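Local coordinates for DNA polymerase III, gamma subunit-related protein (Thermotoga maritima, PDB 2GNO) that probably binds DNA and resembles the AAA+ subunits of DNA polymerase III that take part in bacterial replication, at residues Ser16-Ser20 with Ala105-Glu111; Ala49-Ile55 with Thr69-Phe73; Val86-Glu92 with Ile115-Arg121; Leu195-Val199 with Ala209-Leu213; Leu214-Val220 with Leu291-Arg295. All coordinates share one frame; numbering follows the deposited sequence.

Contact 1 (Ser16-Ser20 with Ala105-Glu111); sequences SEGIS and ALEEPPE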
# COMPACT_ATOMS: atom_id res chain seq x y z
N SER A 16 -22.20 -20.37 -2.78
CA SER A 16 -22.83 -19.13 -2.33
C SER A 16 -23.69 -18.58 -3.46
O SER A 16 -23.33 -18.68 -4.62
CB SER A 16 -21.82 -18.06 -1.92
OG SER A 16 -21.18 -18.40 -0.70
N GLU A 17 -24.82 -17.99 -3.08
CA GLU A 17 -25.77 -17.40 -4.03
C GLU A 17 -25.77 -15.91 -3.71
O GLU A 17 -26.78 -15.31 -3.34
CB GLU A 17 -27.13 -18.09 -3.98
CG GLU A 17 -27.71 -18.36 -2.61
CD GLU A 17 -28.95 -19.20 -2.67
OE1 GLU A 17 -29.67 -19.12 -3.68
OE2 GLU A 17 -29.20 -19.93 -1.70
N GLY A 18 -24.58 -15.35 -3.88
CA GLY A 18 -24.31 -13.95 -3.61
C GLY A 18 -23.48 -13.98 -2.35
O GLY A 18 -23.83 -14.71 -1.42
N ILE A 19 -22.38 -13.23 -2.31
CA ILE A 19 -21.56 -13.21 -1.11
C ILE A 19 -20.73 -11.95 -1.02
O ILE A 19 -20.23 -11.46 -2.03
CB ILE A 19 -20.64 -14.45 -0.99
CG1 ILE A 19 -20.02 -14.54 0.42
CG2 ILE A 19 -19.57 -14.50 -2.11
CD1 ILE A 19 -19.23 -15.75 0.66
N SER A 20 -20.62 -11.44 0.21
CA SER A 20 -19.82 -10.28 0.55
C SER A 20 -18.71 -10.84 1.43
O SER A 20 -18.99 -11.51 2.42
CB SER A 20 -20.66 -9.23 1.26
OG SER A 20 -21.59 -8.69 0.33
N ALA A 105 -27.25 -4.22 -0.83
CA ALA A 105 -26.40 -4.97 -1.76
C ALA A 105 -25.42 -5.88 -1.01
O ALA A 105 -25.14 -6.97 -1.47
CB ALA A 105 -25.64 -4.03 -2.69
N LEU A 106 -24.90 -5.44 0.14
CA LEU A 106 -23.99 -6.27 0.94
C LEU A 106 -24.68 -7.46 1.58
O LEU A 106 -24.14 -8.57 1.51
CB LEU A 106 -23.23 -5.49 2.02
CG LEU A 106 -22.04 -4.58 1.67
CD1 LEU A 106 -21.62 -3.81 2.91
CD2 LEU A 106 -20.85 -5.36 1.09
N GLU A 107 -25.85 -7.25 2.19
CA GLU A 107 -26.58 -8.34 2.85
C GLU A 107 -27.17 -9.33 1.87
O GLU A 107 -27.12 -10.54 2.11
CB GLU A 107 -27.68 -7.85 3.82
CG GLU A 107 -28.93 -7.18 3.22
CD GLU A 107 -29.84 -6.58 4.30
OE1 GLU A 107 -29.71 -6.99 5.47
OE2 GLU A 107 -30.68 -5.71 3.97
N GLU A 108 -27.72 -8.82 0.77
CA GLU A 108 -28.33 -9.66 -0.26
C GLU A 108 -27.83 -9.27 -1.63
O GLU A 108 -28.57 -8.62 -2.38
N PRO A 109 -26.58 -9.65 -1.97
CA PRO A 109 -26.09 -9.29 -3.28
C PRO A 109 -26.75 -10.17 -4.32
O PRO A 109 -27.30 -11.22 -3.95
CB PRO A 109 -24.58 -9.59 -3.21
CG PRO A 109 -24.29 -10.06 -1.84
CD PRO A 109 -25.58 -10.42 -1.20
N PRO A 110 -26.77 -9.74 -5.59
CA PRO A 110 -27.36 -10.59 -6.61
C PRO A 110 -26.74 -12.00 -6.57
O PRO A 110 -25.57 -12.13 -6.22
CB PRO A 110 -26.98 -9.88 -7.91
CG PRO A 110 -26.87 -8.45 -7.52
CD PRO A 110 -26.33 -8.45 -6.14
N GLU A 111 -27.54 -13.02 -6.85
CA GLU A 111 -27.09 -14.44 -6.86
C GLU A 111 -25.75 -14.66 -7.57
O GLU A 111 -24.92 -15.44 -7.11
CB GLU A 111 -28.17 -15.41 -7.40
CG GLU A 111 -28.72 -15.20 -8.85
CD GLU A 111 -29.70 -14.02 -9.04
OE1 GLU A 111 -30.08 -13.36 -8.05
OE2 GLU A 111 -30.10 -13.77 -10.20
O HOH W 1 -22.32 -15.38 -6.18
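Ser20 OG donates to Leu106 O over 2.8 Å, meeting this carbonyl oxygen in its plane and on a lone pair, with a C=O...donor angle of 117°. The hydroxyl stands beside the serine's own backbone N (chi1 -69°), a setting that carries it from the beginning of strand 19-24 to the last turn of helix 103-107. Apolar groups crowd round it: Leu106 CD2 lies 3.5 Å from Ser20 OG, and Pro109 CG is 3.7 Å from that oxygen. The proline ring also reaches back along the strand, its CG 3.7 Å from Ile19 N. Further out the contact is mostly backbone. Gly18, with phi 107°, passes so close to the carbonyls of Pro109 and Pro110 that a beta carbon would collide with both, and Gly18 CA sits 3.4 Å from Pro110 O. Water 1 closes this end, donating to Glu111 O at 2.8 Å and accepting only weakly from Gly18 N. Between the two ends, Ile19 bonds by its backbone to strand 113-119. Because Pro109 and Pro110, three and four places after Leu106, have no N-H, the helix cannot satisfy Leu106 O in the usual way, and the serine hydroxyl supplies a donor instead.

Contact 2 (Ala49-Ile55 with Thr69-Phe73); sequences ASDVLEI and TIKDF
Phe73 and Leu53 make the central pair, a CH-pi contact in which Leu53 CB stands 3.6 Å from the centroid of the Phe73 ring, only 12° off the ring normal. The two side chains slide past one another in opposite directions, and Leu53 CD2 reaches back along the phenylalanine to lie 3.9 Å from Phe73 CB. With CG anti to the backbone N (chi1 178°), Phe73 extends from its helix far enough to put the ring beneath the strand. A second group of contacts involves the rim of this ring and the backbone leading into the strand: Val52 N is 3.7 Å from Phe73 CZ near the ring plane, and Ser50 O comes within 3.4 Å of Phe73 CE1 from an oblique direction. Purely aliphatic packing completes the set, Ile55 CG1 meeting Ile70 CG1 at 3.7 Å while Leu53 CD2 rests 4.0 Å from Ile70 CA. No hydrogen bond joins the segments. Asp51 turns away, its carboxylate held by the backbone N atoms of Glu79, Leu80 and Tyr81. Strand 52-55 and helix 64-74 open a beta-alpha-beta unit, and their local axes run almost antiparallel (176°) at 10.0 Å. Strand 84-88 follows as the neighbour of 52-55 in the sheet, where Val86 touches both Ile70 and Phe73, and Lys84 makes a cation-pi contact with Phe73. Val52 points away from the helix, packing on Pro39 of helix 30-43.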
# COMPACT_ATOMS: atom_id res chain seq x y z
N ALA A 49 -13.41 -6.16 -18.11
CA ALA A 49 -13.91 -5.04 -17.27
C ALA A 49 -15.40 -5.07 -17.00
O ALA A 49 -15.87 -4.48 -16.04
CB ALA A 49 -13.52 -3.71 -17.88
N SER A 50 -16.15 -5.72 -17.88
CA SER A 50 -17.58 -5.88 -17.69
C SER A 50 -17.92 -6.84 -16.54
O SER A 50 -19.03 -6.77 -16.02
CB SER A 50 -18.17 -6.47 -18.96
OG SER A 50 -17.54 -7.71 -19.23
N ASP A 51 -16.99 -7.73 -16.19
CA ASP A 51 -17.16 -8.74 -15.11
C ASP A 51 -16.54 -8.44 -13.72
O ASP A 51 -16.96 -9.05 -12.75
CB ASP A 51 -16.65 -10.09 -15.61
CG ASP A 51 -17.46 -10.63 -16.79
OD1 ASP A 51 -18.37 -9.95 -17.25
OD2 ASP A 51 -17.19 -11.76 -17.26
N VAL A 52 -15.55 -7.56 -13.64
CA VAL A 52 -14.90 -7.17 -12.39
C VAL A 52 -14.70 -5.65 -12.30
O VAL A 52 -14.10 -5.04 -13.19
CB VAL A 52 -13.49 -7.80 -12.21
CG1 VAL A 52 -12.89 -7.45 -10.84
CG2 VAL A 52 -13.53 -9.30 -12.41
N LEU A 53 -15.17 -5.05 -11.20
CA LEU A 53 -15.04 -3.61 -10.96
C LEU A 53 -14.16 -3.39 -9.74
O LEU A 53 -14.38 -3.98 -8.70
CB LEU A 53 -16.40 -2.97 -10.70
CG LEU A 53 -16.40 -1.50 -10.24
CD1 LEU A 53 -15.83 -0.59 -11.30
CD2 LEU A 53 -17.79 -1.07 -9.85
N GLU A 54 -13.18 -2.50 -9.88
CA GLU A 54 -12.27 -2.16 -8.80
C GLU A 54 -12.59 -0.75 -8.34
O GLU A 54 -12.67 0.17 -9.15
CB GLU A 54 -10.84 -2.25 -9.28
CG GLU A 54 -9.78 -2.15 -8.20
CD GLU A 54 -8.36 -2.25 -8.77
OE1 GLU A 54 -8.21 -2.40 -9.99
OE2 GLU A 54 -7.39 -2.18 -7.99
N ILE A 55 -12.82 -0.59 -7.03
CA ILE A 55 -13.09 0.71 -6.42
C ILE A 55 -11.89 1.03 -5.55
O ILE A 55 -11.58 0.29 -4.62
CB ILE A 55 -14.40 0.71 -5.61
CG1 ILE A 55 -15.61 0.58 -6.55
CG2 ILE A 55 -14.55 1.97 -4.78
CD1 ILE A 55 -15.90 1.81 -7.47
N THR A 69 -22.06 3.70 -8.12
CA THR A 69 -21.34 3.07 -9.22
C THR A 69 -21.38 1.57 -9.10
O THR A 69 -21.70 0.89 -10.06
CB THR A 69 -19.88 3.52 -9.32
OG1 THR A 69 -19.84 4.95 -9.44
CG2 THR A 69 -19.21 2.90 -10.57
N ILE A 70 -21.08 1.08 -7.90
CA ILE A 70 -21.08 -0.34 -7.61
C ILE A 70 -22.49 -0.94 -7.83
O ILE A 70 -22.62 -2.00 -8.45
CB ILE A 70 -20.66 -0.61 -6.15
CG1 ILE A 70 -19.18 -0.20 -5.89
CG2 ILE A 70 -20.83 -2.09 -5.82
CD1 ILE A 70 -18.76 -0.14 -4.42
N LYS A 71 -23.51 -0.29 -7.27
CA LYS A 71 -24.89 -0.79 -7.40
C LYS A 71 -25.36 -0.88 -8.87
O LYS A 71 -26.04 -1.83 -9.22
CB LYS A 71 -25.87 0.01 -6.53
CG LYS A 71 -25.65 -0.19 -5.02
CD LYS A 71 -26.73 0.46 -4.13
CE LYS A 71 -26.84 1.97 -4.27
NZ LYS A 71 -27.85 2.56 -3.31
N ASP A 72 -24.97 0.08 -9.71
CA ASP A 72 -25.34 0.06 -11.14
C ASP A 72 -24.64 -1.12 -11.83
O ASP A 72 -25.27 -1.84 -12.60
CB ASP A 72 -24.95 1.36 -11.84
CG ASP A 72 -25.55 1.46 -13.27
N PHE A 73 -23.36 -1.32 -11.50
CA PHE A 73 -22.54 -2.39 -12.05
C PHE A 73 -23.12 -3.76 -11.66
O PHE A 73 -23.22 -4.64 -12.51
CB PHE A 73 -21.09 -2.24 -11.56
CG PHE A 73 -20.15 -3.33 -12.02
CD1 PHE A 73 -19.57 -3.28 -13.30
CD2 PHE A 73 -19.79 -4.36 -11.17
CE1 PHE A 73 -18.68 -4.27 -13.71
CE2 PHE A 73 -18.92 -5.34 -11.58
CZ PHE A 73 -18.37 -5.30 -12.86

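Contact 3 (Val86-Glu92 with Ile115-Arg121); sequences VIVHDCE and IVLNTRR
Val86 to Val88 pair in parallel with Ile115 to Leu117, two inner strands of the P-loop NTPase-like sheet, their local axes 4.7 Å apart. This half is tight: Val116 N reaches Val86 O at 2.7 Å, Val116 O takes Val88 N, and on one face of the sheet Val88 CG2 lies alongside Leu117 CD2 at 3.5 Å. Where the first strand ends, Asn118 takes over. Its CG stands between the backbone N and the carbonyl carbon (chi1 65°), which turns the amide across to the other segment: ND2 gives a straight 2.9 Å bond to His89 ND1, while OD1 receives Asp90 N at 3.0 Å from above the carbonyl plane. Asn118 ND2 also meets Ser35, and His89 NE2 bonds Glu54. A leucine in place of Asn118 would probably leave His89 ND1 and Asp90 N without their mates and the imidazole held from its Glu54 side. Beyond this network the contact opens to water. Waters 2 and 3 both donate to Asp90 OD1, linking it to Arg120 N and Asn118 OD1 respectively. Glu92 OE2 makes a long charge contact over one face of the Arg121 guanidinium. Glu92 OE1 accepts Thr119 OG1 at 2.6 Å, from well above the carboxylate plane, and Thr119 OG1 receives Arg121 N in an ST turn.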
# COMPACT_ATOMS: atom_id res chain seq x y z
N VAL A 86 -16.85 -7.37 -7.45
CA VAL A 86 -16.59 -5.98 -7.12
C VAL A 86 -15.49 -5.99 -6.06
O VAL A 86 -15.65 -6.64 -5.04
CB VAL A 86 -17.82 -5.22 -6.56
CG1 VAL A 86 -17.42 -3.82 -6.09
CG2 VAL A 86 -18.90 -5.13 -7.60
N ILE A 87 -14.39 -5.27 -6.31
CA ILE A 87 -13.28 -5.18 -5.38
C ILE A 87 -13.24 -3.77 -4.79
O ILE A 87 -13.20 -2.80 -5.54
CB ILE A 87 -11.97 -5.52 -6.06
CG1 ILE A 87 -12.04 -6.95 -6.63
CG2 ILE A 87 -10.82 -5.41 -5.08
CD1 ILE A 87 -11.04 -7.21 -7.69
N VAL A 88 -13.30 -3.66 -3.47
CA VAL A 88 -13.26 -2.34 -2.80
C VAL A 88 -12.03 -2.38 -1.91
O VAL A 88 -12.04 -3.06 -0.90
CB VAL A 88 -14.49 -2.08 -1.95
CG1 VAL A 88 -14.44 -0.65 -1.34
CG2 VAL A 88 -15.76 -2.29 -2.78
N HIS A 89 -10.99 -1.66 -2.30
CA HIS A 89 -9.74 -1.67 -1.53
C HIS A 89 -9.77 -0.75 -0.33
O HIS A 89 -10.27 0.37 -0.45
CB HIS A 89 -8.56 -1.25 -2.40
CG HIS A 89 -8.26 -2.19 -3.53
ND1 HIS A 89 -7.95 -3.51 -3.33
CD2 HIS A 89 -8.08 -1.97 -4.85
CE1 HIS A 89 -7.68 -4.08 -4.48
NE2 HIS A 89 -7.73 -3.17 -5.42
N ASP A 90 -9.25 -1.19 0.81
CA ASP A 90 -9.22 -0.35 2.03
C ASP A 90 -10.59 0.27 2.34
O ASP A 90 -10.73 1.49 2.49
CB ASP A 90 -8.09 0.68 1.87
CG ASP A 90 -6.71 0.02 1.90
OD1 ASP A 90 -6.46 -0.82 2.79
OD2 ASP A 90 -5.85 0.38 1.08
N CYS A 91 -11.57 -0.62 2.51
CA CYS A 91 -12.98 -0.27 2.71
C CYS A 91 -13.40 0.51 3.97
O CYS A 91 -14.54 1.01 4.02
CB CYS A 91 -13.87 -1.50 2.55
SG CYS A 91 -13.50 -2.66 3.82
N GLU A 92 -12.50 0.62 4.95
CA GLU A 92 -12.75 1.42 6.16
C GLU A 92 -12.90 2.90 5.79
O GLU A 92 -13.43 3.69 6.58
CB GLU A 92 -11.66 1.26 7.23
CG GLU A 92 -10.24 1.84 6.95
CD GLU A 92 -9.40 1.11 5.93
OE1 GLU A 92 -9.85 0.09 5.35
OE2 GLU A 92 -8.25 1.57 5.71
N ILE A 115 -18.83 -9.71 -3.72
CA ILE A 115 -18.30 -8.40 -3.34
C ILE A 115 -17.09 -8.72 -2.49
O ILE A 115 -17.21 -9.45 -1.50
CB ILE A 115 -19.31 -7.53 -2.60
CG1 ILE A 115 -20.57 -7.32 -3.46
CG2 ILE A 115 -18.65 -6.20 -2.23
CD1 ILE A 115 -21.70 -6.54 -2.75
N VAL A 116 -15.93 -8.20 -2.89
CA VAL A 116 -14.67 -8.44 -2.20
C VAL A 116 -14.14 -7.13 -1.64
O VAL A 116 -13.55 -6.34 -2.34
CB VAL A 116 -13.60 -9.04 -3.15
CG1 VAL A 116 -12.38 -9.55 -2.32
CG2 VAL A 116 -14.21 -10.20 -3.94
N LEU A 117 -14.38 -6.91 -0.36
CA LEU A 117 -13.90 -5.74 0.33
C LEU A 117 -12.58 -6.15 0.95
O LEU A 117 -12.34 -7.34 1.19
CB LEU A 117 -14.86 -5.38 1.46
CG LEU A 117 -16.35 -5.16 1.16
CD1 LEU A 117 -17.07 -4.73 2.43
CD2 LEU A 117 -16.53 -4.13 0.15
N ASN A 118 -11.69 -5.19 1.18
CA ASN A 118 -10.44 -5.49 1.89
C ASN A 118 -10.04 -4.34 2.80
O ASN A 118 -10.34 -3.16 2.55
CB ASN A 118 -9.30 -5.99 0.98
CG ASN A 118 -8.82 -4.96 -0.02
OD1 ASN A 118 -8.24 -3.97 0.35
ND2 ASN A 118 -8.99 -5.26 -1.31
N THR A 119 -9.37 -4.71 3.88
CA THR A 119 -8.93 -3.75 4.89
C THR A 119 -7.95 -4.45 5.81
O THR A 119 -7.85 -5.67 5.82
CB THR A 119 -10.11 -3.25 5.78
OG1 THR A 119 -9.67 -2.19 6.64
CG2 THR A 119 -10.70 -4.38 6.65
N ARG A 120 -7.24 -3.66 6.58
CA ARG A 120 -6.26 -4.16 7.55
C ARG A 120 -6.74 -3.85 8.99
O ARG A 120 -6.06 -4.20 9.95
CB ARG A 120 -4.95 -3.42 7.30
CG ARG A 120 -4.38 -3.54 5.86
CD ARG A 120 -3.26 -2.56 5.66
NE ARG A 120 -2.23 -2.75 6.69
CZ ARG A 120 -1.28 -1.86 7.03
NH1 ARG A 120 -1.20 -0.65 6.45
NH2 ARG A 120 -0.42 -2.17 8.00
N ARG A 121 -7.94 -3.28 9.11
CA ARG A 121 -8.51 -2.79 10.34
C ARG A 121 -9.98 -3.27 10.52
O ARG A 121 -10.90 -2.48 10.37
CB ARG A 121 -8.45 -1.25 10.20
CG ARG A 121 -7.16 -0.74 9.49
CD ARG A 121 -7.02 0.75 9.34
NE ARG A 121 -5.82 1.07 8.55
CZ ARG A 121 -5.43 2.30 8.19
NH1 ARG A 121 -6.14 3.39 8.52
NH2 ARG A 121 -4.32 2.45 7.47
O HOH W 2 -7.19 -1.23 5.74
O HOH W 3 -6.30 -3.68 2.37

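Contact 4 (Leu195-Val199 with Ala209-Leu213); sequences LLKKV and ACREL
The turn that follows helix 192-195 folds back on the middle of helix 203-219, bringing Leu195 and Val199 against Ala209. The methyl of Ala209 is shared among three residues: Leu195 CD1 lies 3.9 Å from Ala209 CB, Lys198 CB comes within 3.8 Å of it, and Val199 CG1 approaches it at 4.0 Å. A methyl is small enough for the turn to settle close to the helix, with CA of Val199 and CA of Ala209 5.0 Å apart. Leu195 holds its CG anti to the backbone N (chi1 180°), so that its two methyls straddle the step between Ala209 and the next turn; the leucine side chain crosses that of Glu212 at about a right angle, Leu195 CD2 lying 3.8 Å from Glu212 CG. The contact folds the loop between helices 192-195 and 203-219 onto the second of them, within the all-helical part of the chain, where helix 239-254 packs on Cys210 and helix 225-235 on Leu196 and Leu213. No hydrogen bond spans the two segments. The charged ends point to other partners: Lys198 NZ to Glu205, and Glu212 to Arg216, beside a bound 2-ethoxyethanol that probably came from the crystallisation liquor. Deeper in, Leu196 CD2 meets Leu213 CD2 at 4.0 Å. On the side facing helix 239-254, Cys210 SG lies 3.2 Å from Val199 O and 4.0 Å from Val199 CB.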
# COMPACT_ATOMS: atom_id res chain seq x y z
N LEU A 195 15.57 11.96 -10.37
CA LEU A 195 15.27 11.10 -9.24
C LEU A 195 14.00 11.55 -8.53
O LEU A 195 13.21 10.71 -8.10
CB LEU A 195 16.44 11.12 -8.24
CG LEU A 195 16.33 10.28 -6.96
CD1 LEU A 195 16.22 8.80 -7.33
CD2 LEU A 195 17.52 10.52 -6.02
N LEU A 196 13.80 12.87 -8.40
CA LEU A 196 12.60 13.41 -7.74
C LEU A 196 11.28 13.10 -8.43
O LEU A 196 10.23 13.17 -7.81
CB LEU A 196 12.74 14.91 -7.51
CG LEU A 196 13.84 15.30 -6.52
CD1 LEU A 196 13.97 16.82 -6.47
CD2 LEU A 196 13.57 14.72 -5.13
N LYS A 197 11.36 12.74 -9.72
CA LYS A 197 10.20 12.34 -10.49
C LYS A 197 9.79 10.90 -10.13
O LYS A 197 8.73 10.46 -10.55
CB LYS A 197 10.50 12.48 -11.99
CG LYS A 197 10.84 13.93 -12.42
CD LYS A 197 11.25 14.03 -13.89
CE LYS A 197 11.70 15.44 -14.25
NZ LYS A 197 10.63 16.46 -14.05
N LYS A 198 10.62 10.17 -9.36
CA LYS A 198 10.32 8.80 -8.95
C LYS A 198 10.04 8.61 -7.46
O LYS A 198 9.46 7.61 -7.10
CB LYS A 198 11.49 7.88 -9.33
CG LYS A 198 11.82 7.81 -10.83
CD LYS A 198 13.03 6.91 -11.04
CE LYS A 198 13.43 6.77 -12.49
NZ LYS A 198 12.39 6.06 -13.28
N VAL A 199 10.42 9.55 -6.60
CA VAL A 199 10.22 9.38 -5.15
C VAL A 199 8.75 9.21 -4.73
O VAL A 199 8.50 8.63 -3.67
CB VAL A 199 10.93 10.48 -4.29
CG1 VAL A 199 12.42 10.52 -4.64
CG2 VAL A 199 10.31 11.85 -4.49
N ALA A 209 13.84 4.79 -4.90
CA ALA A 209 14.15 6.21 -5.13
C ALA A 209 14.18 6.95 -3.79
O ALA A 209 15.03 7.82 -3.58
CB ALA A 209 13.15 6.84 -6.07
N CYS A 210 13.24 6.62 -2.89
CA CYS A 210 13.23 7.22 -1.54
C CYS A 210 14.51 6.85 -0.79
O CYS A 210 15.10 7.72 -0.17
CB CYS A 210 11.99 6.89 -0.75
SG CYS A 210 10.60 7.87 -1.34
N ARG A 211 14.90 5.58 -0.83
CA ARG A 211 16.14 5.12 -0.18
C ARG A 211 17.34 5.89 -0.71
O ARG A 211 18.18 6.35 0.06
CB ARG A 211 16.36 3.61 -0.38
CG ARG A 211 15.50 2.73 0.51
CD ARG A 211 15.81 1.23 0.38
NE ARG A 211 17.22 0.88 0.61
CZ ARG A 211 18.18 0.74 -0.33
NH1 ARG A 211 17.95 0.93 -1.63
NH2 ARG A 211 19.40 0.41 0.04
N GLU A 212 17.40 6.05 -2.03
CA GLU A 212 18.47 6.79 -2.68
C GLU A 212 18.50 8.26 -2.31
O GLU A 212 19.57 8.82 -2.10
CB GLU A 212 18.36 6.63 -4.20
CG GLU A 212 19.37 7.39 -5.03
CD GLU A 212 20.79 7.03 -4.71
OE1 GLU A 212 21.08 5.86 -4.37
OE2 GLU A 212 21.63 7.92 -4.86
N LEU A 213 17.34 8.91 -2.25
CA LEU A 213 17.30 10.31 -1.87
C LEU A 213 17.80 10.48 -0.42
O LEU A 213 18.51 11.44 -0.12
CB LEU A 213 15.89 10.89 -2.01
CG LEU A 213 15.79 12.40 -1.75
CD1 LEU A 213 16.61 13.20 -2.74
CD2 LEU A 213 14.38 12.90 -1.70

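Contact 5 (Leu214-Val220 with Leu291-Arg295); sequences LERFSKV and LAIHR
Leu291 sets CD1 squarely over the ring of Phe217, 3.6 Å from its centroid and 4° off the normal, a CH-pi contact on one face. Its other methyl, CD2, turns to Leu214; the two leucine side chains cross at about a right angle, with 3.5 Å between Leu214 CD2 and Leu291 CD2. One helical turn on, the His294 ring presents its edge to the backbone, CD2 lying 3.6 Å from Leu214 O, while water 4 links His294 NE2 to Glu215 OE1. These residues lie where the local axes of 214-219 and 291-295 cross at -68° in the helical C-terminal domain of this gamma-related family. Arg295 is extended from CG to NE, and the turn at chi4 (81°) swings the guanidinium to the carbonyls. Its NH1 and NH2 both grip Val220 O, at 2.9 and 3.1 Å, with that oxygen in the guanidinium plane; NH1 also donates to Phe217 O at 2.9 Å. The cation sits at a helix C-terminus, where its charge would probably be favourable. A methionine in place of Arg295 is likely to leave the Phe217 and Val220 carbonyls without these donors and the helix end less firmly tied. Phe225 packs on Val220 and Arg295.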
# COMPACT_ATOMS: atom_id res chain seq x y z
N LEU A 214 17.43 9.56 0.47
CA LEU A 214 17.88 9.62 1.86
C LEU A 214 19.37 9.47 1.99
O LEU A 214 19.98 10.15 2.83
CB LEU A 214 17.21 8.58 2.73
CG LEU A 214 15.75 8.84 3.01
CD1 LEU A 214 15.10 7.62 3.64
CD2 LEU A 214 15.56 10.08 3.88
N GLU A 215 19.93 8.57 1.18
CA GLU A 215 21.36 8.33 1.16
C GLU A 215 22.08 9.58 0.69
O GLU A 215 23.16 9.87 1.18
CB GLU A 215 21.71 7.10 0.29
CG GLU A 215 23.19 6.65 0.32
CD GLU A 215 23.66 6.14 1.68
OE1 GLU A 215 22.86 6.00 2.62
OE2 GLU A 215 24.86 5.88 1.80
N ARG A 216 21.50 10.34 -0.24
CA ARG A 216 22.12 11.59 -0.70
C ARG A 216 22.11 12.61 0.39
O ARG A 216 23.09 13.34 0.52
CB ARG A 216 21.44 12.15 -1.93
CG ARG A 216 21.68 11.26 -3.08
CD ARG A 216 21.11 11.76 -4.33
NE ARG A 216 21.34 10.76 -5.36
CZ ARG A 216 21.09 10.92 -6.66
NH1 ARG A 216 20.68 12.09 -7.15
NH2 ARG A 216 21.34 9.90 -7.47
N PHE A 217 21.02 12.70 1.15
CA PHE A 217 20.99 13.62 2.27
C PHE A 217 21.93 13.16 3.35
O PHE A 217 22.49 13.99 4.03
CB PHE A 217 19.58 13.87 2.83
CG PHE A 217 18.77 14.82 2.01
CD1 PHE A 217 19.04 16.18 2.07
CD2 PHE A 217 17.74 14.39 1.24
CE1 PHE A 217 18.32 17.07 1.35
CE2 PHE A 217 16.98 15.31 0.51
CZ PHE A 217 17.28 16.64 0.57
N SER A 218 22.10 11.86 3.52
CA SER A 218 23.04 11.32 4.50
C SER A 218 24.53 11.55 4.13
O SER A 218 25.34 11.86 5.01
CB SER A 218 22.80 9.81 4.65
OG SER A 218 23.65 9.25 5.66
N LYS A 219 24.87 11.44 2.85
CA LYS A 219 26.25 11.57 2.38
C LYS A 219 26.69 12.86 1.70
O LYS A 219 27.89 13.02 1.46
CB LYS A 219 26.54 10.43 1.39
CG LYS A 219 26.40 9.02 1.95
CD LYS A 219 27.33 8.73 3.12
CE LYS A 219 27.25 7.26 3.49
NZ LYS A 219 28.15 6.89 4.62
N VAL A 220 25.78 13.75 1.33
CA VAL A 220 26.19 15.00 0.68
C VAL A 220 27.18 15.74 1.58
O VAL A 220 27.06 15.69 2.79
CB VAL A 220 24.99 15.92 0.36
CG1 VAL A 220 24.18 16.31 1.62
CG2 VAL A 220 25.44 17.14 -0.40
N LEU A 291 15.33 14.46 8.06
CA LEU A 291 16.55 14.27 7.28
C LEU A 291 17.79 14.51 8.12
O LEU A 291 18.77 13.76 7.98
CB LEU A 291 16.56 15.20 6.07
CG LEU A 291 15.57 14.90 4.97
CD1 LEU A 291 15.63 16.00 3.92
CD2 LEU A 291 15.86 13.54 4.33
N ALA A 292 17.75 15.54 8.97
CA ALA A 292 18.86 15.83 9.88
C ALA A 292 18.99 14.69 10.86
O ALA A 292 20.11 14.27 11.15
CB ALA A 292 18.65 17.14 10.62
N ILE A 293 17.86 14.18 11.37
CA ILE A 293 17.87 13.04 12.30
C ILE A 293 18.58 11.85 11.64
O ILE A 293 19.45 11.23 12.25
CB ILE A 293 16.41 12.66 12.75
CG1 ILE A 293 15.88 13.70 13.75
CG2 ILE A 293 16.37 11.29 13.42
CD1 ILE A 293 14.35 13.63 13.99
N HIS A 294 18.18 11.54 10.42
CA HIS A 294 18.74 10.43 9.65
C HIS A 294 20.23 10.59 9.34
O HIS A 294 21.01 9.66 9.53
CB HIS A 294 17.95 10.26 8.35
CG HIS A 294 18.49 9.17 7.46
ND1 HIS A 294 18.38 7.83 7.76
CD2 HIS A 294 19.10 9.23 6.25
CE1 HIS A 294 18.91 7.12 6.79
NE2 HIS A 294 19.37 7.95 5.86
N ARG A 295 20.59 11.78 8.86
CA ARG A 295 21.97 12.12 8.53
C ARG A 295 22.89 11.98 9.74
O ARG A 295 23.96 11.38 9.64
CB ARG A 295 22.03 13.54 7.97
CG ARG A 295 23.44 14.06 7.69
CD ARG A 295 23.35 15.43 7.15
NE ARG A 295 24.67 16.07 6.92
CZ ARG A 295 25.44 15.87 5.85
NH1 ARG A 295 25.07 15.05 4.87
NH2 ARG A 295 26.59 16.53 5.73
O HOH W 4 20.50 6.38 4.01

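Contacts 1, 2 and 3 belong to one parallel sheet and its flanks, whereas contacts 4 and 5 share helix 203-219 in the helical part of the chain, on the other side of its centre; the centres of contacts 3 and 4 are about 30 Å apart. Contact 3 is buried and joins strands by regular backbone bonds; strand 84-88 is joined to contact 2 through Leu53 and Ile87, strand 113-119 to contact 1 through Ile19 and Ile115. Contact 1 is a surface contact held by one side-chain bond and a water, contact 2 partly buried, without a hydrogen bond across it, a ring and aliphatic side chains doing most of the packing. Of the buried helical pair, contact 4 relies on aliphatic packing, while contact 5 adds an arginine at a helix end.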